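Local coordinates for protein importin-95 (Chaetomium thermophilum, PDB 4XRI) that probably carries protein cargo into the nucleus as an importin-beta transport receptor, a flexible HEAT-repeat solenoid expected to bind a small GTPase, at residues G370-I374 with G406-L412; F467-M471 with N512-V516; P504-Q508 with S545-V549; L590-Q595 with A631-L636; D598-A602 with N638-E643. The protein carries 2 engineered substitutions. Residues are numbered along the deposited sequence.

Contact 1. Residues G370-I374 with G406-L412; sequences GSTII and GPEEKVL
Two successive turns between HEAT repeats of importin-beta meet here, each leading from one repeat's second helix into the next one's first. Segment 370-374 leaves helix 354-369 at G370 with positive phi (65/-127), makes a 3-10 turn over 371-373 closed by I373 N to G370 O (3.3 Å), and enters the next helix at I374. In 406-412, G406 comes first, at 146/-68, a conformation that calls for glycine; its C lies 4.1 Å from G370 CA. P407, extended at -68/168, carries the register: its CA is 3.6 Å from G370 CA, and its CB sits 3.4 Å from G370 C and 3.5 Å from S371 N, so the proline ring leans on backbone. E408 is the N-cap of helix 409-425, with L412 N bonded to E408 O at 3.1 Å; S371 OG (chi1 m) stands 3.6 Å from E408 N. In the first turn of the helix, V411 points toward the other segment, its CG2 3.6 Å from S371 OG. L412 joins the same apolar patch. I374, in the mt rotamer, ends among these residues: its CD1 is 4.0 Å from P407 CB, 3.6 Å from V411 CG1 and 3.9 Å from L412 CD2.

Contact 2. Residues F467-M471 with N512-V516; sequences FNGLM and NLLTV
Build two helical turns side by side, 467-471 and 512-516, running nearly parallel (13° between N-to-C directions) with their axes 10.5 Å apart. The nearest CA pairs are F467-N512 at 7.3 Å and M471-V516 at 6.0 Å. The wide gap is filled by side chains. F467, with chi1 at -91°, pushes its ring into the hollow between N512 and L513: N512 ND2 lies over one face, while L513 CG meets the ring edge 3.7 Å from F467 CE2. These are matching helices of successive repeats in a HEAT solenoid, 455-472 and 503-516, stacked in the same direction. Next to the ring, L470 (tp) fits against L513, CD2 to CD2 at 3.8 Å, and V516 CG2 approaches L470 O at 4.2 Å. Helices 477-490 and 524-539 close off the L470 and L513 side. Toward solvent, M471 reaches across in an mtp conformation, laying SD 3.6 Å from N512 CG and bringing CE 4.1 Å from T515 CG2.

Contact 3. Residues P504-Q508 with S545-V549; sequences PHFNQ and SLSAV
This is packing between neighbouring repeats of the HEAT solenoid, where the start of helix 503-516 meets the start of helix 546-567. Segment 504-508 is helical, and 545-549 begins at S545 just before its helix, with V549 N bonded to S545 O at 2.9 Å. F506 CA lies 7.3 Å from S545 CA and N507 CA 7.0 Å from A548 CA, so side chains do the bridging. The aromatic interaction is central. F506 (chi1 t, chi2 -100°) points toward the second segment and offers one face to S545 CB, a CH-pi contact 4.0 Å from the ring centroid and 22° off the normal. Apolar packing continues round the same ring: A548 CB meets its edge, 4.0 Å from F506 CE1, and V549 CG2 stands 4.1 Å from F506 CZ. V549 also touches helix 573-597, the partner of helix 546-567 within its own repeat. At the exposed N507 (chi1 m), OD1 packs 3.5 Å from A548 CB. The polar link is indirect. No direct hydrogen bond crosses the interface; a single water spans it instead, donating to N507 OD1 at 2.8 Å and hydrogen-bonded to S545 OG at 2.7 Å.

Contact 4. Residues L590-Q595 with A631-L636; sequences LQATVQ and AAISAL
Q591 lies stretched across three alanines of the other helix: with chi1 and chi2 both t, its CB is 4.1 Å from A632 CA, its CG 4.0 Å from A635 CB, and its OE1 3.4 Å from A631 CB. The amide is held in place by its own helix, where Q591 NE2 donates to Q595 OE1 at 3.2 Å. Both segments, 590-595 and 631-636, are regular helix and run almost parallel, 10° apart in direction, with axes 8.7 Å from each other. The closest pair of CA atoms is Q591 and A632 at 4.5 Å, followed by Q595 and A635 at 5.8 Å and V594 and L636 at 6.1 Å. These alanines let the backbones come this near. V594 (chi1 t) points toward the other helix, its CG1 3.5 Å from both A635 C and L636 N and 3.7 Å from A635 CB; L636 CD1 stands 4.2 Å from V594 CG1. Q595 (chi1 m) adds its CG, 3.9 Å from A635 CB, at the solvent margin. On the buried side, helix 605-616 backs A632 and L636, while L590 leans on helix 546-567. Such near-parallel stacking of equivalent helices, 573-597 on 625-640, is the repeat-to-repeat packing of a HEAT solenoid.

Contact 5. Residues D598-A602 with N638-E643; sequences DKEIA and NAMEEE
D598 and E641 match as the first residues after helices 573-597 and 625-640 to leave helical phi/psi, both with positive phi (54/-125 and 55/-126). Each segment then makes a 3-10 turn, with I601 N bonded to D598 O at 3.0 Å in one and E643 N to M640 O at 3.0 Å in the other. The register is offset, D598 CA lying 4.5 Å from A639 CA, so the first turn sits against the last helical residues of the second segment. These are successive turns between HEAT repeats, each running from second helix to first. I601 sets its CG2 4.0 Å from A639 CB and 4.1 Å from M640 CG. M640 (mtp) reaches over to A602, CE to CB 4.2 Å. D598 OD1 packs 3.4 Å from A639 CA, and a water bridges D598 OD1 (2.7 Å) and N638 O (3.0 Å). K599 starts away from the partner but folds back (chi1 and chi2 both m), CD 3.2 Å from A639 O, to form a salt bridge, K599 NZ to E641 OE1 at 3.6 Å. Apolar atoms thus make the inner seam, while charge and water close the solvent side, with no direct hydrogen bond crossing.

How the contacts relate
All five contacts join neighbouring repeats of one HEAT solenoid and follow its path from contact 1 onward. Contact 1 stands apart, its centre 33 Å from that of contact 2 and 46 Å from that of contact 5. Contacts 2 and 3 alternate along the chain and share helix 503-516, one packing its end backward and the other its start forward, with centres 16 Å apart. V549 CG1 then meets T593 CB at 3.8 Å, linking contact 3 to contact 4. Contacts 4 and 5 share helix 625-640 and merge into one core, with L636 CD1 3.7 Å from I601 CG2. Such a chain of local interfaces is consistent with the flexibility of importin-beta.

Contact 1. Residues G370-I374 with G406-L412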
# COMPACT_ATOMS: atom_id res chain seq x y z
N GLY A 370 20.46 -5.69 -13.20
CA GLY A 370 21.57 -5.97 -12.31
C GLY A 370 22.89 -5.35 -12.72
O GLY A 370 22.99 -4.15 -12.95
N SER A 371 23.92 -6.19 -12.80
CA SER A 371 25.29 -5.73 -13.03
C SER A 371 25.51 -5.09 -14.39
O SER A 371 26.46 -4.33 -14.59
CB SER A 371 26.27 -6.90 -12.86
OG SER A 371 26.22 -7.43 -11.55
N THR A 372 24.62 -5.39 -15.34
CA THR A 372 24.71 -4.85 -16.69
C THR A 372 24.66 -3.32 -16.70
O THR A 372 25.24 -2.67 -17.58
CB THR A 372 23.59 -5.41 -17.59
OG1 THR A 372 23.62 -6.84 -17.56
CG2 THR A 372 23.74 -4.93 -19.03
N ILE A 373 23.99 -2.75 -15.71
CA ILE A 373 23.79 -1.30 -15.64
C ILE A 373 25.03 -0.55 -15.13
O ILE A 373 25.14 0.66 -15.28
CB ILE A 373 22.59 -0.95 -14.74
CG1 ILE A 373 22.04 0.43 -15.10
CG2 ILE A 373 22.99 -1.02 -13.27
CD1 ILE A 373 20.79 0.80 -14.32
N ILE A 374 25.96 -1.28 -14.53
CA ILE A 374 27.07 -0.66 -13.82
C ILE A 374 28.07 0.11 -14.71
O ILE A 374 28.43 1.25 -14.38
CB ILE A 374 27.84 -1.71 -12.99
CG1 ILE A 374 26.99 -2.15 -11.81
CG2 ILE A 374 29.17 -1.16 -12.52
CD1 ILE A 374 27.53 -3.35 -11.08
N GLY A 406 19.96 -4.02 -6.64
CA GLY A 406 19.74 -4.74 -7.88
C GLY A 406 20.87 -5.67 -8.29
O GLY A 406 20.70 -6.89 -8.29
N PRO A 407 22.03 -5.10 -8.65
CA PRO A 407 23.17 -5.92 -9.09
C PRO A 407 23.77 -6.75 -7.97
O PRO A 407 23.46 -6.54 -6.80
CB PRO A 407 24.18 -4.88 -9.60
CG PRO A 407 23.78 -3.60 -8.97
CD PRO A 407 22.29 -3.66 -8.83
N GLU A 408 24.63 -7.70 -8.35
CA GLU A 408 25.29 -8.57 -7.38
C GLU A 408 26.11 -7.76 -6.39
O GLU A 408 26.91 -6.91 -6.78
CB GLU A 408 26.19 -9.58 -8.09
CG GLU A 408 25.45 -10.53 -9.00
CD GLU A 408 26.38 -11.45 -9.75
OE1 GLU A 408 27.61 -11.19 -9.74
OE2 GLU A 408 25.90 -12.43 -10.35
N GLU A 409 25.89 -8.03 -5.10
CA GLU A 409 26.63 -7.36 -4.04
C GLU A 409 28.12 -7.49 -4.29
O GLU A 409 28.85 -6.50 -4.23
CB GLU A 409 26.27 -7.95 -2.67
CG GLU A 409 27.21 -7.52 -1.56
CD GLU A 409 26.51 -7.36 -0.23
OE1 GLU A 409 25.55 -8.11 0.05
OE2 GLU A 409 26.92 -6.46 0.55
N LYS A 410 28.56 -8.70 -4.60
CA LYS A 410 29.96 -9.00 -4.89
C LYS A 410 30.56 -8.06 -5.93
O LYS A 410 31.71 -7.64 -5.81
CB LYS A 410 30.11 -10.44 -5.36
CG LYS A 410 29.83 -11.48 -4.29
CD LYS A 410 30.02 -12.89 -4.82
CE LYS A 410 29.78 -13.93 -3.73
NZ LYS A 410 29.93 -15.32 -4.25
N VAL A 411 29.78 -7.72 -6.94
CA VAL A 411 30.24 -6.82 -7.99
C VAL A 411 30.34 -5.38 -7.48
O VAL A 411 31.25 -4.63 -7.85
CB VAL A 411 29.32 -6.86 -9.23
CG1 VAL A 411 29.86 -5.96 -10.33
CG2 VAL A 411 29.20 -8.29 -9.75
N LEU A 412 29.40 -4.99 -6.63
CA LEU A 412 29.34 -3.62 -6.13
C LEU A 412 30.37 -3.32 -5.05
O LEU A 412 30.82 -2.18 -4.93
CB LEU A 412 27.94 -3.32 -5.59
CG LEU A 412 26.84 -3.10 -6.62
CD1 LEU A 412 25.50 -2.93 -5.92
CD2 LEU A 412 27.15 -1.88 -7.49

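Contact 2. Residues F467-M471 with N512-V516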
# COMPACT_ATOMS: atom_id res chain seq x y z
N PHE A 467 25.62 13.37 10.79
CA PHE A 467 25.20 14.13 11.96
C PHE A 467 25.43 15.62 11.75
O PHE A 467 24.59 16.44 12.14
CB PHE A 467 25.93 13.66 13.22
CG PHE A 467 25.21 12.56 13.96
CD1 PHE A 467 25.79 11.31 14.10
CD2 PHE A 467 23.95 12.78 14.49
CE1 PHE A 467 25.12 10.30 14.78
CE2 PHE A 467 23.29 11.78 15.17
CZ PHE A 467 23.87 10.54 15.32
N ASN A 468 26.56 15.97 11.15
CA ASN A 468 26.85 17.36 10.83
C ASN A 468 25.77 17.95 9.94
O ASN A 468 25.35 19.09 10.12
CB ASN A 468 28.22 17.48 10.15
CG ASN A 468 28.62 18.92 9.89
OD1 ASN A 468 28.65 19.37 8.75
ND2 ASN A 468 28.92 19.64 10.96
N GLY A 469 25.32 17.15 8.97
CA GLY A 469 24.25 17.56 8.08
C GLY A 469 22.93 17.68 8.82
O GLY A 469 22.19 18.64 8.63
N LEU A 470 22.63 16.69 9.66
CA LEU A 470 21.39 16.68 10.42
C LEU A 470 21.27 17.87 11.37
O LEU A 470 20.21 18.47 11.50
CB LEU A 470 21.26 15.37 11.22
CG LEU A 470 20.14 15.31 12.26
CD1 LEU A 470 18.78 15.54 11.62
CD2 LEU A 470 20.17 13.98 13.00
N MET A 471 22.37 18.20 12.03
CA MET A 471 22.35 19.21 13.08
C MET A 471 22.48 20.64 12.57
O MET A 471 22.23 21.60 13.31
CB MET A 471 23.45 18.92 14.10
CG MET A 471 23.33 17.56 14.78
SD MET A 471 24.66 17.19 15.94
CE MET A 471 24.28 18.34 17.26
N ASN A 512 23.91 13.89 20.28
CA ASN A 512 23.58 14.67 19.09
C ASN A 512 22.09 14.68 18.79
O ASN A 512 21.51 15.72 18.47
CB ASN A 512 24.35 14.15 17.88
CG ASN A 512 25.83 14.45 17.95
OD1 ASN A 512 26.27 15.30 18.73
ND2 ASN A 512 26.62 13.75 17.14
N LEU A 513 21.46 13.51 18.89
CA LEU A 513 20.05 13.37 18.60
C LEU A 513 19.19 14.06 19.65
O LEU A 513 18.14 14.63 19.34
CB LEU A 513 19.68 11.89 18.49
CG LEU A 513 20.29 11.20 17.28
CD1 LEU A 513 20.19 9.69 17.40
CD2 LEU A 513 19.62 11.68 16.00
N LEU A 514 19.64 14.02 20.90
CA LEU A 514 18.96 14.72 21.98
C LEU A 514 19.11 16.23 21.84
O LEU A 514 18.23 16.99 22.24
CB LEU A 514 19.48 14.26 23.35
CG LEU A 514 18.90 12.95 23.89
CD1 LEU A 514 19.60 12.53 25.17
CD2 LEU A 514 17.41 13.08 24.11
N THR A 515 20.23 16.66 21.25
CA THR A 515 20.49 18.08 21.05
C THR A 515 19.57 18.66 19.98
O THR A 515 18.97 19.71 20.18
CB THR A 515 21.95 18.33 20.65
OG1 THR A 515 22.83 17.81 21.66
CG2 THR A 515 22.21 19.83 20.47
N VAL A 516 19.46 17.97 18.86
CA VAL A 516 18.67 18.45 17.73
C VAL A 516 17.17 18.39 18.02
O VAL A 516 16.39 19.16 17.45
CB VAL A 516 19.00 17.66 16.44
CG1 VAL A 516 18.59 16.21 16.57
CG2 VAL A 516 18.36 18.31 15.22

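Contact 3. Residues P504-Q508 with S545-V549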
# COMPACT_ATOMS: atom_id res chain seq x y z
N PRO A 504 31.24 2.49 20.43
CA PRO A 504 32.07 3.61 20.89
C PRO A 504 31.57 4.97 20.40
O PRO A 504 32.08 6.00 20.83
CB PRO A 504 33.45 3.29 20.29
CG PRO A 504 33.16 2.45 19.10
CD PRO A 504 31.99 1.62 19.50
N HIS A 505 30.58 4.97 19.51
CA HIS A 505 29.98 6.20 19.02
C HIS A 505 28.60 6.45 19.61
O HIS A 505 27.99 7.49 19.36
CB HIS A 505 29.88 6.19 17.49
CG HIS A 505 31.19 6.02 16.79
ND1 HIS A 505 31.53 4.85 16.14
CD2 HIS A 505 32.23 6.86 16.63
CE1 HIS A 505 32.74 4.99 15.61
NE2 HIS A 505 33.19 6.20 15.90
N PHE A 506 28.11 5.49 20.39
CA PHE A 506 26.73 5.50 20.86
C PHE A 506 26.37 6.74 21.68
O PHE A 506 25.41 7.45 21.35
CB PHE A 506 26.44 4.25 21.69
CG PHE A 506 24.99 4.10 22.07
CD1 PHE A 506 24.55 4.46 23.33
CD2 PHE A 506 24.08 3.60 21.15
CE1 PHE A 506 23.21 4.32 23.67
CE2 PHE A 506 22.75 3.46 21.49
CZ PHE A 506 22.31 3.83 22.75
N ASN A 507 27.13 6.99 22.74
CA ASN A 507 26.84 8.11 23.64
C ASN A 507 26.84 9.46 22.93
O ASN A 507 25.98 10.30 23.18
CB ASN A 507 27.85 8.13 24.79
CG ASN A 507 27.64 6.99 25.76
OD1 ASN A 507 26.87 6.06 25.49
ND2 ASN A 507 28.32 7.04 26.90
N GLN A 508 27.81 9.65 22.03
CA GLN A 508 27.90 10.88 21.26
C GLN A 508 26.69 11.02 20.33
O GLN A 508 26.12 12.11 20.20
CB GLN A 508 29.19 10.91 20.45
CG GLN A 508 29.37 12.17 19.61
CD GLN A 508 29.43 13.43 20.46
OE1 GLN A 508 30.43 13.68 21.14
NE2 GLN A 508 28.37 14.22 20.43
N SER A 545 26.16 -0.51 26.32
CA SER A 545 25.45 0.76 26.25
C SER A 545 24.19 0.79 27.12
O SER A 545 23.48 1.79 27.15
CB SER A 545 25.06 1.06 24.80
OG SER A 545 26.19 1.34 24.00
N LEU A 546 23.93 -0.30 27.83
CA LEU A 546 22.68 -0.44 28.59
C LEU A 546 22.48 0.65 29.64
O LEU A 546 21.37 1.16 29.81
CB LEU A 546 22.61 -1.81 29.25
CG LEU A 546 22.24 -2.96 28.32
CD1 LEU A 546 22.03 -4.24 29.11
CD2 LEU A 546 20.99 -2.62 27.52
N SER A 547 23.55 1.01 30.34
CA SER A 547 23.48 2.06 31.34
C SER A 547 23.16 3.41 30.70
O SER A 547 22.45 4.23 31.28
CB SER A 547 24.80 2.14 32.12
OG SER A 547 25.91 2.06 31.24
N ALA A 548 23.66 3.61 29.49
CA ALA A 548 23.37 4.81 28.72
C ALA A 548 21.90 4.85 28.32
O ALA A 548 21.25 5.89 28.41
CB ALA A 548 24.27 4.89 27.48
N VAL A 549 21.38 3.70 27.88
CA VAL A 549 19.97 3.56 27.54
C VAL A 549 19.08 3.87 28.75
O VAL A 549 18.05 4.53 28.63
CB VAL A 549 19.65 2.12 27.05
CG1 VAL A 549 18.15 1.93 26.87
CG2 VAL A 549 20.39 1.84 25.76
O HOH W 1 27.53 3.35 25.19

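Contact 4. Residues L590-Q595 with A631-L636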
# COMPACT_ATOMS: atom_id res chain seq x y z
N LEU A 590 10.79 5.91 24.15
CA LEU A 590 10.57 5.27 25.45
C LEU A 590 10.35 3.77 25.28
O LEU A 590 10.96 2.96 25.97
CB LEU A 590 9.38 5.90 26.17
CG LEU A 590 9.02 5.23 27.50
CD1 LEU A 590 10.16 5.39 28.50
CD2 LEU A 590 7.72 5.77 28.07
N GLN A 591 9.47 3.42 24.34
CA GLN A 591 9.20 2.03 24.01
C GLN A 591 10.47 1.27 23.67
O GLN A 591 10.65 0.12 24.08
CB GLN A 591 8.20 1.95 22.84
CG GLN A 591 7.82 0.54 22.43
CD GLN A 591 6.96 0.52 21.18
OE1 GLN A 591 6.37 1.53 20.80
NE2 GLN A 591 6.91 -0.63 20.52
N ALA A 592 11.36 1.92 22.92
CA ALA A 592 12.63 1.32 22.51
C ALA A 592 13.51 1.01 23.72
O ALA A 592 14.09 -0.07 23.81
CB ALA A 592 13.36 2.24 21.54
N THR A 593 13.60 1.97 24.65
CA THR A 593 14.42 1.79 25.84
C THR A 593 13.84 0.71 26.75
O THR A 593 14.58 -0.04 27.38
CB THR A 593 14.55 3.10 26.64
OG1 THR A 593 13.26 3.55 27.06
CG2 THR A 593 15.22 4.18 25.80
N VAL A 594 12.51 0.64 26.82
CA VAL A 594 11.85 -0.36 27.64
C VAL A 594 12.16 -1.77 27.13
O VAL A 594 12.59 -2.63 27.89
CB VAL A 594 10.32 -0.16 27.67
CG1 VAL A 594 9.65 -1.34 28.36
CG2 VAL A 594 9.96 1.14 28.38
N GLN A 595 11.94 -1.98 25.83
CA GLN A 595 12.22 -3.27 25.20
C GLN A 595 13.69 -3.65 25.32
O GLN A 595 14.02 -4.80 25.59
CB GLN A 595 11.82 -3.25 23.72
CG GLN A 595 10.32 -3.22 23.48
CD GLN A 595 9.96 -3.43 22.02
OE1 GLN A 595 9.15 -2.70 21.45
NE2 GLN A 595 10.56 -4.44 21.40
N ALA A 631 1.42 1.12 22.99
CA ALA A 631 2.57 0.37 22.52
C ALA A 631 3.68 0.37 23.56
O ALA A 631 4.35 -0.65 23.77
CB ALA A 631 3.08 0.94 21.20
N ALA A 632 3.86 1.51 24.21
CA ALA A 632 4.86 1.66 25.26
C ALA A 632 4.47 0.86 26.50
O ALA A 632 5.32 0.24 27.15
CB ALA A 632 5.05 3.12 25.62
N ILE A 633 3.18 0.86 26.83
CA ILE A 633 2.67 0.12 27.97
C ILE A 633 2.81 -1.39 27.74
O ILE A 633 3.19 -2.14 28.64
CB ILE A 633 1.20 0.46 28.27
CG1 ILE A 633 1.08 1.91 28.75
CG2 ILE A 633 0.62 -0.48 29.31
CD1 ILE A 633 -0.34 2.38 28.93
N SER A 634 2.51 -1.81 26.52
CA SER A 634 2.68 -3.21 26.12
C SER A 634 4.12 -3.65 26.32
O SER A 634 4.37 -4.76 26.80
CB SER A 634 2.27 -3.40 24.65
OG SER A 634 2.65 -4.68 24.19
N ALA A 635 5.05 -2.78 25.95
CA ALA A 635 6.47 -3.04 26.13
C ALA A 635 6.80 -3.22 27.61
O ALA A 635 7.52 -4.14 27.99
CB ALA A 635 7.29 -1.91 25.54
N LEU A 636 6.25 -2.34 28.44
CA LEU A 636 6.51 -2.39 29.88
C LEU A 636 5.95 -3.65 30.51
O LEU A 636 6.55 -4.23 31.41
CB LEU A 636 5.93 -1.15 30.57
CG LEU A 636 6.33 -1.03 32.04
CD1 LEU A 636 7.83 -0.79 32.15
CD2 LEU A 636 5.55 0.07 32.74

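Contact 5. Residues D598-A602 with N638-E643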
# COMPACT_ATOMS: atom_id res chain seq x y z
N ASP A 598 14.55 -4.41 29.03
CA ASP A 598 13.77 -5.53 29.54
C ASP A 598 13.57 -5.40 31.05
O ASP A 598 13.09 -4.38 31.53
CB ASP A 598 14.45 -6.86 29.20
CG ASP A 598 13.50 -8.04 29.28
OD1 ASP A 598 12.28 -7.83 29.09
OD2 ASP A 598 13.96 -9.17 29.53
N LYS A 599 13.96 -6.44 31.80
CA LYS A 599 13.75 -6.49 33.24
C LYS A 599 14.36 -5.30 33.99
O LYS A 599 13.88 -4.91 35.06
CB LYS A 599 14.33 -7.79 33.81
CG LYS A 599 13.63 -9.04 33.33
CD LYS A 599 12.31 -9.24 34.05
CE LYS A 599 11.61 -10.50 33.57
NZ LYS A 599 12.49 -11.69 33.67
N GLU A 600 15.42 -4.73 33.43
CA GLU A 600 16.15 -3.66 34.08
C GLU A 600 15.38 -2.34 34.11
O GLU A 600 15.80 -1.38 34.75
CB GLU A 600 17.50 -3.45 33.39
CG GLU A 600 18.36 -4.70 33.32
CD GLU A 600 18.60 -5.32 34.68
OE1 GLU A 600 18.88 -4.57 35.64
OE2 GLU A 600 18.51 -6.56 34.80
N ILE A 601 14.24 -2.30 33.41
CA ILE A 601 13.42 -1.09 33.35
C ILE A 601 12.61 -0.90 34.63
O ILE A 601 12.13 0.19 34.92
CB ILE A 601 12.44 -1.14 32.15
CG1 ILE A 601 11.91 0.26 31.82
CG2 ILE A 601 11.28 -2.07 32.44
CD1 ILE A 601 12.95 1.20 31.27
N ALA A 602 12.49 -1.98 35.41
CA ALA A 602 11.60 -2.04 36.57
C ALA A 602 11.65 -0.84 37.53
O ALA A 602 10.59 -0.38 37.97
CB ALA A 602 11.88 -3.33 37.35
N ASN A 638 5.48 -6.56 28.96
CA ASN A 638 6.32 -7.66 28.50
C ASN A 638 7.64 -7.72 29.26
O ASN A 638 8.19 -8.80 29.48
CB ASN A 638 6.59 -7.53 27.00
CG ASN A 638 7.55 -8.59 26.48
OD1 ASN A 638 7.14 -9.69 26.13
ND2 ASN A 638 8.83 -8.25 26.43
N ALA A 639 8.13 -6.56 29.66
CA ALA A 639 9.41 -6.45 30.34
C ALA A 639 9.30 -6.78 31.82
O ALA A 639 10.16 -7.48 32.37
CB ALA A 639 9.99 -5.06 30.15
N MET A 640 8.26 -6.28 32.47
CA MET A 640 8.12 -6.45 33.91
C MET A 640 7.34 -7.71 34.29
O MET A 640 7.44 -8.19 35.42
CB MET A 640 7.44 -5.22 34.52
CG MET A 640 8.27 -3.95 34.40
SD MET A 640 7.59 -2.56 35.33
CE MET A 640 7.68 -3.18 37.00
N GLU A 641 6.58 -8.24 33.34
CA GLU A 641 5.80 -9.47 33.54
C GLU A 641 4.87 -9.36 34.75
O GLU A 641 4.08 -8.43 34.84
CB GLU A 641 6.73 -10.68 33.66
CG GLU A 641 7.44 -11.00 32.34
CD GLU A 641 8.38 -12.18 32.43
OE1 GLU A 641 9.01 -12.37 33.49
OE2 GLU A 641 8.48 -12.93 31.44
N GLU A 642 4.96 -10.31 35.68
CA GLU A 642 4.06 -10.32 36.84
C GLU A 642 4.22 -9.08 37.72
O GLU A 642 3.30 -8.72 38.45
CB GLU A 642 4.28 -11.58 37.69
CG GLU A 642 5.73 -11.95 37.93
CD GLU A 642 6.34 -12.70 36.76
OE1 GLU A 642 7.57 -12.59 36.56
OE2 GLU A 642 5.59 -13.40 36.05
N GLU A 643 5.37 -8.43 37.63
CA GLU A 643 5.60 -7.17 38.34
C GLU A 643 4.70 -6.06 37.82
O GLU A 643 4.48 -5.05 38.49
CB GLU A 643 7.07 -6.75 38.23
CG GLU A 643 7.82 -6.77 39.55
CD GLU A 643 9.08 -5.93 39.52
OE1 GLU A 643 10.07 -6.35 38.89
OE2 GLU A 643 9.08 -4.83 40.12
O HOH W 2 10.89 -9.85 30.33